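Local structure of flavoredoxin (Desulfovibrio vulgaris str. 'Miyazaki F', 2D5M) at residues 19-24 against 55-60; 63-69 against 106-111. The protein binds flavin mononucleotide and probably acts in electron transport. One frame throughout, in Å; residues are numbered along the deposited sequence.

In the fold
Both contacts are largely buried, with centres about 8 Å apart, and they use opposite faces of one antiparallel sheet in which strands 14-22 and 65-70 are neighbours. Contact 1 lays helix 55-63 on strand 14-22; contact 2, entered directly from the end of that helix, sets the segment 106-111 against strand 65-70. Gly-20 N and Thr-67 O, 2.9 Å apart, join the two within the sheet. Contact 1 runs from apolar packing through two waters beside the flavin phosphate to a charged, exposed end with stacked arginines. Contact 2 replaces this with small side chains, hydroxyl-to-backbone bonds and one salt bridge between partly exposed side chains at one end.

Contact 1 of 2, residues 19-24 against 55-60; sequences VGTYDR and YTYRSI. With FMN (flavin mononucleotide), chain E.
Tyr-55 reaches from the first turn of helix 55-60 to the loop after strand 19-22. Tyr-55 CB lies 3.5 Å from FMN O1P; CG, anti to the backbone N (chi1 -167°), turns the ring away from the phosphate towards Asp-23. Tyr-55 CE2 then packs 3.6 Å from Asp-23 CB, and its OH donates to Asp-23 OD2 at 2.6 Å. The carboxylate oxygen sits at the ring edge, in plane, and is met on its anti side; a salt bridge to Arg-27 grips it as well. Arg-24 NH1 adds a weak bond to the same hydroxyl. Beyond it the guanidinium groups of Arg-24 and Arg-58 stack almost parallel, planes 7° apart and centres separated by 3.8 Å; Glu-62 probably offsets the like charge through Arg-58 NE. Inward, Thr-21 CG2 rests on Ile-60 CG1 at 3.5 Å, while its OG1 holds two waters: one continues to Val-19 O and Thr-56 OG1, the other to Ser-59 OG. Thr-56 also gives its backbone N and OG1 to FMN O2P, and Tyr-55 N points almost straight at O1P (2.9 Å, 166°). This is a phosphate-binding helix N-terminus, packed on the sheet within the FMN pocket.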
ATOM      1  N   VAL A  19     -13.573  -3.176  -0.765  1.00  4.86           N
ATOM      2  CA  VAL A  19     -14.279  -1.980  -0.319  1.00  4.75           C
ATOM      3  C   VAL A  19     -15.751  -2.280  -0.322  1.00  5.16           C
ATOM      4  O   VAL A  19     -16.330  -2.610  -1.375  1.00  5.52           O
ATOM      5  CB  VAL A  19     -13.959  -0.797  -1.242  1.00  5.25           C
ATOM      6  CG1 VAL A  19     -14.737   0.419  -0.793  1.00  6.02           C
ATOM      7  CG2 VAL A  19     -12.458  -0.472  -1.240  1.00  6.96           C
ATOM      8  N   GLY A  20     -16.371  -2.209   0.862  1.00  5.37           N
ATOM      9  CA  GLY A  20     -17.774  -2.607   1.066  1.00  5.30           C
ATOM     10  C   GLY A  20     -18.655  -1.397   1.221  1.00  5.41           C
ATOM     11  O   GLY A  20     -18.316  -0.434   1.927  1.00  5.92           O
ATOM     12  N   THR A  21     -19.834  -1.425   0.606  1.00  5.56           N
ATOM     13  CA  THR A  21     -20.798  -0.342   0.622  1.00  5.63           C
ATOM     14  C   THR A  21     -22.239  -0.873   0.533  1.00  6.00           C
ATOM     15  O   THR A  21     -22.464  -2.034   0.201  1.00  6.15           O
ATOM     16  CB  THR A  21     -20.597   0.597  -0.580  1.00  6.00           C
ATOM     17  OG1 THR A  21     -20.709  -0.142  -1.801  1.00  6.55           O
ATOM     18  CG2 THR A  21     -19.286   1.385  -0.527  1.00  6.78           C
ATOM     19  N   TYR A  22     -23.183  -0.001   0.859  1.00  6.21           N
ATOM     20  CA  TYR A  22     -24.592  -0.200   0.530  1.00  6.49           C
ATOM     21  C   TYR A  22     -25.017   0.782  -0.558  1.00  6.97           C
ATOM     22  O   TYR A  22     -24.681   1.970  -0.483  1.00  7.64           O
ATOM     23  CB  TYR A  22     -25.478   0.051   1.760  1.00  7.40           C
ATOM     24  CG  TYR A  22     -25.395  -0.959   2.850  1.00  6.88           C
ATOM     25  CD1 TYR A  22     -25.684  -2.277   2.668  1.00  7.32           C
ATOM     26  CD2 TYR A  22     -24.991  -0.544   4.152  1.00  7.68           C
ATOM     27  CE1 TYR A  22     -25.596  -3.211   3.706  1.00  7.47           C
ATOM     28  CE2 TYR A  22     -24.906  -1.468   5.175  1.00  7.71           C
ATOM     29  CZ  TYR A  22     -25.227  -2.799   4.964  1.00  7.46           C
ATOM     30  OH  TYR A  22     -25.111  -3.673   5.996  1.00  8.92           O
ATOM     31  N   ASP A  23     -25.770   0.313  -1.556  1.00  7.14           N
ATOM     32  CA  ASP A  23     -26.366   1.223  -2.524  1.00  7.44           C
ATOM     33  C   ASP A  23     -27.619   1.849  -1.950  1.00  8.03           C
ATOM     34  O   ASP A  23     -27.978   1.675  -0.784  1.00  8.65           O
ATOM     35  CB  ASP A  23     -26.565   0.561  -3.883  1.00  8.33           C
ATOM     36  CG  ASP A  23     -27.826  -0.297  -4.024  1.00  8.67           C
ATOM     37  OD1 ASP A  23     -28.552  -0.531  -3.032  1.00  8.88           O
ATOM     38  OD2 ASP A  23     -28.041  -0.748  -5.163  1.00 10.77           O
ATOM     39  N   ARG A  24     -28.296   2.624  -2.782  1.00  9.17           N
ATOM     40  CA  ARG A  24     -29.464   3.396  -2.317  1.00 10.18           C
ATOM     41  C   ARG A  24     -30.626   2.522  -1.867  1.00 10.53           C
ATOM     42  O   ARG A  24     -31.441   3.027  -1.070  1.00 14.30           O
ATOM     43  CB  ARG A  24     -29.898   4.366  -3.397  1.00 12.35           C
ATOM     44  CG  ARG A  24     -30.457   3.662  -4.636  1.00 13.57           C
ATOM     45  CD  ARG A  24     -30.457   4.695  -5.813  1.00 16.43           C
ATOM     46  NE  ARG A  24     -30.887   4.091  -7.054  1.00 18.91           N
ATOM     47  CZ  ARG A  24     -30.103   3.325  -7.784  1.00 17.59           C
ATOM     48  NH1 ARG A  24     -28.834   3.045  -7.480  1.00 16.13           N
ATOM     49  NH2 ARG A  24     -30.595   2.807  -8.918  1.00 22.77           N
ATOM     50  N   TYR A  55     -19.654   1.055  -9.461  1.00  6.99           N
ATOM     51  CA  TYR A  55     -20.920   1.244  -8.715  1.00  7.26           C
ATOM     52  C   TYR A  55     -20.607   1.716  -7.289  1.00  6.56           C
ATOM     53  O   TYR A  55     -21.321   2.523  -6.685  1.00  7.09           O
ATOM     54  CB  TYR A  55     -21.714  -0.047  -8.765  1.00  7.27           C
ATOM     55  CG  TYR A  55     -23.152   0.059  -8.331  1.00  7.07           C
ATOM     56  CD1 TYR A  55     -24.016   0.895  -9.038  1.00  7.68           C
ATOM     57  CD2 TYR A  55     -23.678  -0.631  -7.265  1.00  7.85           C
ATOM     58  CE1 TYR A  55     -25.346   1.044  -8.721  1.00  8.44           C
ATOM     59  CE2 TYR A  55     -25.019  -0.525  -6.908  1.00  8.53           C
ATOM     60  CZ  TYR A  55     -25.859   0.323  -7.618  1.00  8.93           C
ATOM     61  OH  TYR A  55     -27.193   0.490  -7.335  1.00 10.81           O
ATOM     62  N   THR A  56     -19.520   1.198  -6.723  1.00  5.92           N
ATOM     63  CA  THR A  56     -19.082   1.571  -5.389  1.00  6.27           C
ATOM     64  C   THR A  56     -18.851   3.054  -5.232  1.00  6.36           C
ATOM     65  O   THR A  56     -19.183   3.630  -4.199  1.00  7.02           O
ATOM     66  CB  THR A  56     -17.789   0.788  -5.067  1.00  5.84           C
ATOM     67  OG1 THR A  56     -18.111  -0.608  -5.047  1.00  5.88           O
ATOM     68  CG2 THR A  56     -17.207   1.148  -3.741  1.00  6.96           C
ATOM     69  N   TYR A  57     -18.327   3.748  -6.177  1.00  7.34           N
ATOM     70  CA  TYR A  57     -18.096   5.166  -6.213  1.00  7.31           C
ATOM     71  C   TYR A  57     -19.403   5.868  -5.869  1.00  7.39           C
ATOM     72  O   TYR A  57     -19.455   6.770  -5.029  1.00  7.83           O
ATOM     73  CB  TYR A  57     -17.503   5.610  -7.564  1.00  8.78           C
ATOM     74  CG  TYR A  57     -17.237   7.097  -7.680  1.00  8.79           C
ATOM     75  CD1 TYR A  57     -15.966   7.587  -7.664  1.00 11.09           C
ATOM     76  CD2 TYR A  57     -18.217   8.047  -7.890  1.00 13.10           C
ATOM     77  CE1 TYR A  57     -15.674   8.934  -7.790  1.00 15.64           C
ATOM     78  CE2 TYR A  57     -17.977   9.364  -8.001  1.00 15.71           C
ATOM     79  CZ  TYR A  57     -16.690   9.816  -7.954  1.00 16.23           C
ATOM     80  OH  TYR A  57     -16.438  11.183  -8.091  1.00 23.61           O
ATOM     81  N   ARG A  58     -20.442   5.510  -6.625  1.00  8.03           N
ATOM     82  CA  ARG A  58     -21.747   6.128  -6.422  1.00  8.81           C
ATOM     83  C   ARG A  58     -22.185   5.894  -4.987  1.00  7.94           C
ATOM     84  O   ARG A  58     -22.614   6.825  -4.293  1.00  9.19           O
ATOM     85  CB  ARG A  58     -22.754   5.564  -7.400  1.00  9.35           C
ATOM     86  CG  ARG A  58     -24.177   6.119  -7.150  1.00 11.61           C
ATOM     87  CD  ARG A  58     -25.153   5.576  -8.182  1.00 13.11           C
ATOM     88  NE  ARG A  58     -26.492   6.055  -7.877  1.00 12.90           N
ATOM     89  CZ  ARG A  58     -27.529   5.896  -8.718  1.00 15.76           C
ATOM     90  NH1 ARG A  58     -27.309   5.250  -9.852  1.00 18.86           N
ATOM     91  NH2 ARG A  58     -28.732   6.367  -8.380  1.00 21.55           N
ATOM     92  N   SER A  59     -22.086   4.675  -4.508  1.00  7.32           N
ATOM     93  CA  SER A  59     -22.566   4.378  -3.146  1.00  7.29           C
ATOM     94  C   SER A  59     -21.799   5.172  -2.092  1.00  7.37           C
ATOM     95  O   SER A  59     -22.405   5.650  -1.121  1.00  8.00           O
ATOM     96  CB  SER A  59     -22.468   2.875  -2.869  1.00  6.90           C
ATOM     97  OG  SER A  59     -23.358   2.206  -3.745  1.00  7.70           O
ATOM     98  N   ILE A  60     -20.489   5.340  -2.253  1.00  6.88           N
ATOM     99  CA  ILE A  60     -19.740   6.087  -1.262  1.00  7.92           C
ATOM    100  C   ILE A  60     -20.145   7.538  -1.294  1.00  8.44           C
ATOM    101  O   ILE A  60     -20.284   8.185  -0.241  1.00  9.48           O
ATOM    102  CB  ILE A  60     -18.206   5.947  -1.466  1.00  7.46           C
ATOM    103  CG1 ILE A  60     -17.780   4.512  -1.203  1.00  7.98           C
ATOM    104  CG2 ILE A  60     -17.453   6.950  -0.598  1.00  9.62           C
ATOM    105  CD1 ILE A  60     -16.310   4.215  -1.459  1.00  8.62           C
TER
HETATM  106  N1  FMN E1001     -10.793  -0.303  -9.397  1.00  5.17           N
HETATM  107  C2  FMN E1001     -10.634   0.949  -8.864  1.00  5.53           C
HETATM  108  O2  FMN E1001     -11.389   1.876  -9.190  1.00  6.36           O
HETATM  109  N3  FMN E1001      -9.585   1.169  -7.976  1.00  5.81           N
HETATM  110  C4  FMN E1001      -8.649   0.232  -7.601  1.00  5.57           C
HETATM  111  O4  FMN E1001      -7.737   0.527  -6.800  1.00  6.40           O
HETATM  112  C4A FMN E1001      -8.782  -1.054  -8.195  1.00  5.45           C
HETATM  113  N5  FMN E1001      -7.863  -2.009  -7.916  1.00  5.53           N
HETATM  114  C5A FMN E1001      -8.144  -3.267  -8.387  1.00  5.36           C
HETATM  115  C6  FMN E1001      -7.213  -4.301  -8.089  1.00  5.64           C
HETATM  116  C7  FMN E1001      -7.406  -5.620  -8.470  1.00  5.99           C
HETATM  117  C7M FMN E1001      -6.387  -6.700  -8.190  1.00  7.81           C
HETATM  118  C8  FMN E1001      -8.632  -5.932  -9.168  1.00  5.77           C
HETATM  119  C8M FMN E1001      -8.919  -7.383  -9.519  1.00  6.54           C
HETATM  120  C9  FMN E1001      -9.509  -4.923  -9.528  1.00  5.55           C
HETATM  121  C9A FMN E1001      -9.298  -3.607  -9.151  1.00  5.11           C
HETATM  122  N10 FMN E1001     -10.142  -2.536  -9.516  1.00  5.14           N
HETATM  123  C10 FMN E1001      -9.932  -1.279  -9.003  1.00  5.26           C
HETATM  124  C1' FMN E1001     -11.316  -2.788 -10.396  1.00  5.34           C
HETATM  125  C2' FMN E1001     -12.631  -2.861  -9.623  1.00  4.95           C
HETATM  126  O2' FMN E1001     -12.550  -3.725  -8.482  1.00  5.39           O
HETATM  127  C3' FMN E1001     -13.713  -3.401 -10.563  1.00  5.14           C
HETATM  128  O3' FMN E1001     -13.950  -2.378 -11.557  1.00  5.76           O
HETATM  129  C4' FMN E1001     -15.014  -3.784  -9.873  1.00  5.12           C
HETATM  130  O4' FMN E1001     -15.752  -4.589 -10.833  1.00  6.92           O
HETATM  131  C5' FMN E1001     -15.848  -2.624  -9.456  1.00  5.85           C
HETATM  132  O5' FMN E1001     -17.066  -3.151  -8.837  1.00  5.68           O
HETATM  133  P   FMN E1001     -18.356  -2.217  -8.601  1.00  5.67           P
HETATM  134  O1P FMN E1001     -18.800  -1.667  -9.964  1.00  6.29           O
HETATM  135  O2P FMN E1001     -18.026  -1.088  -7.655  1.00  5.98           O
HETATM  136  O3P FMN E1001     -19.329  -3.232  -8.029  1.00  6.20           O
HETATM  137  O   HOH W   1     -18.719  -1.750  -2.641  1.00  6.25           O
HETATM  138  O   HOH W   2     -22.526  -0.312  -3.897  1.00  7.83           O

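Contact 2 of 2, residues 63-69 against 106-111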
ATOM      1  N   ARG A  63     -23.604   7.564   0.674  1.00  9.39           N
ATOM      2  CA  ARG A  63     -23.691   7.211   2.080  1.00 10.20           C
ATOM      3  C   ARG A  63     -22.581   7.733   2.948  1.00  9.39           C
ATOM      4  O   ARG A  63     -22.681   7.762   4.183  1.00 10.59           O
ATOM      5  CB  ARG A  63     -23.757   5.698   2.249  1.00 13.16           C
ATOM      6  CG  ARG A  63     -25.219   5.278   1.865  1.00 16.06           C
ATOM      7  CD  ARG A  63     -25.406   3.835   2.255  1.00 11.66           C
ATOM      8  NE  ARG A  63     -26.654   3.365   1.713  1.00 10.22           N
ATOM      9  CZ  ARG A  63     -27.798   3.321   2.339  1.00 11.04           C
ATOM     10  NH1 ARG A  63     -27.932   3.743   3.590  1.00 16.25           N
ATOM     11  NH2 ARG A  63     -28.846   2.881   1.678  1.00 13.48           N
ATOM     12  N   GLY A  64     -21.466   8.155   2.318  1.00  8.65           N
ATOM     13  CA  GLY A  64     -20.362   8.716   3.133  1.00  9.94           C
ATOM     14  C   GLY A  64     -19.707   7.722   4.043  1.00  7.52           C
ATOM     15  O   GLY A  64     -19.178   8.112   5.089  1.00  8.68           O
ATOM     16  N   ALA A  65     -19.700   6.453   3.687  1.00  7.12           N
ATOM     17  CA  ALA A  65     -19.208   5.394   4.535  1.00  6.97           C
ATOM     18  C   ALA A  65     -18.826   4.199   3.665  1.00  6.33           C
ATOM     19  O   ALA A  65     -19.469   3.944   2.652  1.00  6.91           O
ATOM     20  CB  ALA A  65     -20.301   4.941   5.503  1.00  8.99           C
ATOM     21  N   PHE A  66     -17.798   3.465   4.108  1.00  6.08           N
ATOM     22  CA  PHE A  66     -17.403   2.260   3.433  1.00  5.87           C
ATOM     23  C   PHE A  66     -16.589   1.428   4.434  1.00  5.29           C
ATOM     24  O   PHE A  66     -16.128   1.937   5.453  1.00  6.23           O
ATOM     25  CB  PHE A  66     -16.593   2.518   2.168  1.00  6.21           C
ATOM     26  CG  PHE A  66     -15.310   3.320   2.311  1.00  5.93           C
ATOM     27  CD1 PHE A  66     -14.081   2.642   2.394  1.00  6.20           C
ATOM     28  CD2 PHE A  66     -15.296   4.686   2.311  1.00  7.84           C
ATOM     29  CE1 PHE A  66     -12.896   3.366   2.443  1.00  7.04           C
ATOM     30  CE2 PHE A  66     -14.103   5.410   2.429  1.00  8.74           C
ATOM     31  CZ  PHE A  66     -12.891   4.753   2.487  1.00  7.54           C
ATOM     32  N   THR A  67     -16.438   0.154   4.124  1.00  5.32           N
ATOM     33  CA  THR A  67     -15.564  -0.702   4.870  1.00  5.24           C
ATOM     34  C   THR A  67     -14.429  -1.187   3.957  1.00  4.87           C
ATOM     35  O   THR A  67     -14.538  -1.111   2.748  1.00  5.33           O
ATOM     36  CB  THR A  67     -16.288  -1.943   5.439  1.00  5.38           C
ATOM     37  OG1 THR A  67     -16.681  -2.732   4.332  1.00  6.19           O
ATOM     38  CG2 THR A  67     -17.451  -1.538   6.303  1.00  6.30           C
ATOM     39  N   ILE A  68     -13.365  -1.702   4.587  1.00  4.77           N
ATOM     40  CA  ILE A  68     -12.324  -2.462   3.929  1.00  5.36           C
ATOM     41  C   ILE A  68     -12.252  -3.803   4.634  1.00  5.20           C
ATOM     42  O   ILE A  68     -11.990  -3.869   5.815  1.00  5.77           O
ATOM     43  CB  ILE A  68     -10.996  -1.707   3.933  1.00  5.45           C
ATOM     44  CG1 ILE A  68     -11.072  -0.514   2.964  1.00  5.84           C
ATOM     45  CG2 ILE A  68      -9.822  -2.666   3.602  1.00  6.53           C
ATOM     46  CD1 ILE A  68      -9.935   0.464   3.077  1.00  6.66           C
ATOM     47  N   SER A  69     -12.451  -4.851   3.855  1.00  5.11           N
ATOM     48  CA  SER A  69     -12.282  -6.208   4.359  1.00  5.74           C
ATOM     49  C   SER A  69     -11.049  -6.804   3.695  1.00  5.50           C
ATOM     50  O   SER A  69     -10.845  -6.663   2.487  1.00  6.56           O
ATOM     51  CB  SER A  69     -13.520  -7.056   4.054  1.00  5.99           C
ATOM     52  OG  SER A  69     -14.689  -6.535   4.617  1.00  6.17           O
ATOM     53  N   VAL A 106     -20.397   2.482  11.145  1.00  7.71           N
ATOM     54  CA  VAL A 106     -20.580   3.201   9.854  1.00  7.96           C
ATOM     55  C   VAL A 106     -21.633   2.443   9.039  1.00  7.59           C
ATOM     56  O   VAL A 106     -21.828   1.245   9.230  1.00  7.59           O
ATOM     57  CB  VAL A 106     -19.292   3.404   9.048  1.00  8.49           C
ATOM     58  CG1 VAL A 106     -18.157   3.959   9.929  1.00  9.47           C
ATOM     59  CG2 VAL A 106     -18.833   2.107   8.393  1.00  8.91           C
ATOM     60  N   ASP A 107     -22.207   3.220   8.130  1.00  7.93           N
ATOM     61  CA  ASP A 107     -23.305   2.750   7.262  1.00  8.66           C
ATOM     62  C   ASP A 107     -22.804   2.004   6.030  1.00  7.31           C
ATOM     63  O   ASP A 107     -22.903   2.495   4.881  1.00  7.75           O
ATOM     64  CB  ASP A 107     -24.141   3.944   6.855  1.00  9.57           C
ATOM     65  CG  ASP A 107     -25.413   3.546   6.140  1.00 12.61           C
ATOM     66  OD1 ASP A 107     -25.843   2.370   6.270  1.00 14.39           O
ATOM     67  OD2 ASP A 107     -25.981   4.446   5.474  1.00 15.53           O
ATOM     68  N   ALA A 108     -22.230   0.815   6.237  1.00  6.67           N
ATOM     69  CA  ALA A 108     -21.630  -0.025   5.193  1.00  6.08           C
ATOM     70  C   ALA A 108     -21.471  -1.430   5.723  1.00  6.04           C
ATOM     71  O   ALA A 108     -21.221  -1.610   6.924  1.00  6.99           O
ATOM     72  CB  ALA A 108     -20.290   0.516   4.737  1.00  6.52           C
ATOM     73  N   PRO A 109     -21.539  -2.429   4.855  1.00  5.82           N
ATOM     74  CA  PRO A 109     -21.289  -3.810   5.252  1.00  6.31           C
ATOM     75  C   PRO A 109     -19.800  -4.176   5.122  1.00  5.91           C
ATOM     76  O   PRO A 109     -19.131  -3.593   4.251  1.00  5.89           O
ATOM     77  CB  PRO A 109     -22.074  -4.621   4.242  1.00  6.54           C
ATOM     78  CG  PRO A 109     -21.906  -3.799   2.970  1.00  6.81           C
ATOM     79  CD  PRO A 109     -21.857  -2.353   3.438  1.00  6.15           C
ATOM     80  N   TYR A 110     -19.359  -5.153   5.896  1.00  6.13           N
ATOM     81  CA  TYR A 110     -18.055  -5.784   5.670  1.00  6.27           C
ATOM     82  C   TYR A 110     -18.275  -7.273   5.416  1.00  6.02           C
ATOM     83  O   TYR A 110     -19.378  -7.801   5.555  1.00  6.73           O
ATOM     84  CB  TYR A 110     -17.082  -5.531   6.778  1.00  6.73           C
ATOM     85  CG  TYR A 110     -17.434  -6.053   8.147  1.00  7.00           C
ATOM     86  CD1 TYR A 110     -17.086  -7.313   8.547  1.00  7.65           C
ATOM     87  CD2 TYR A 110     -18.116  -5.278   9.066  1.00 10.21           C
ATOM     88  CE1 TYR A 110     -17.397  -7.806   9.818  1.00 10.41           C
ATOM     89  CE2 TYR A 110     -18.401  -5.746  10.328  1.00 12.61           C
ATOM     90  CZ  TYR A 110     -18.060  -7.007  10.686  1.00 12.24           C
ATOM     91  OH  TYR A 110     -18.339  -7.478  11.964  1.00 17.25           O
ATOM     92  N   VAL A 111     -17.198  -7.967   5.035  1.00  5.97           N
ATOM     93  CA  VAL A 111     -17.285  -9.375   4.683  1.00  6.19           C
ATOM     94  C   VAL A 111     -17.061 -10.228   5.932  1.00  5.62           C
ATOM     95  O   VAL A 111     -15.931 -10.264   6.455  1.00  6.71           O
ATOM     96  CB  VAL A 111     -16.294  -9.778   3.583  1.00  5.90           C
ATOM     97  CG1 VAL A 111     -16.546 -11.223   3.215  1.00  7.31           C
ATOM     98  CG2 VAL A 111     -16.425  -8.870   2.370  1.00  6.11           C
TER
HETATM   99  O   HOH W   3     -25.121   7.010   5.460  1.00 17.07           O
HETATM  100  O   HOH W   4     -21.959   2.341   2.236  1.00  7.50           O
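Arg-63 and Asp-107 form the salt bridge of this contact: Arg-63 NH1 donates to Asp-107 OD2 at 2.8 Å, and OD2 accepts through its syn lone pair. The carboxylate oxygen lies at the guanidinium edge, in its plane, though the two flat groups stand nearly perpendicular (84°). With CG anti to the backbone N (chi1 -171°), Asp-107 extends its carboxylate to the arginine, whose NH2 also holds Asp-23 O. A water ties the same OD2 back to Arg-63 O, so backbone and side chain of the arginine both engage it.

Two hydroxyls bond to the backbone of 109-111. Thr-67 OG1 donates to Pro-109 O at 2.6 Å, approaching 29° out of the carbonyl plane. Ser-69 OG accepts from Val-111 N at 2.9 Å, in a nearly straight bond. A second water joins Ala-65 O to Asp-107 O, at the inverse gamma turn centred on Asp-107. Side chains and water thus make the polar links between two nearly parallel strands that are not paired in a sheet.

Apolar contacts are small and close. Ala-65 CB meets Val-106 CB at 4.0 Å, Ala-108 CB lies over Phe-66 CA at 3.6 Å, and Thr-67 CG2 packs 3.8 Å from Ala-108 CB.

Strand 65-70 runs between strands 14-22 and 116-126 in the main sheet, with Phe-66 turned to the other face, against Val-19 and Leu-120. Segment 106-111 covers the opposite face, the one carrying Ala-65, Thr-67 and Ser-69, its strand 109-111 paired antiparallel with 100-102 and Tyr-110 reaching Lys-2 of the second subunit.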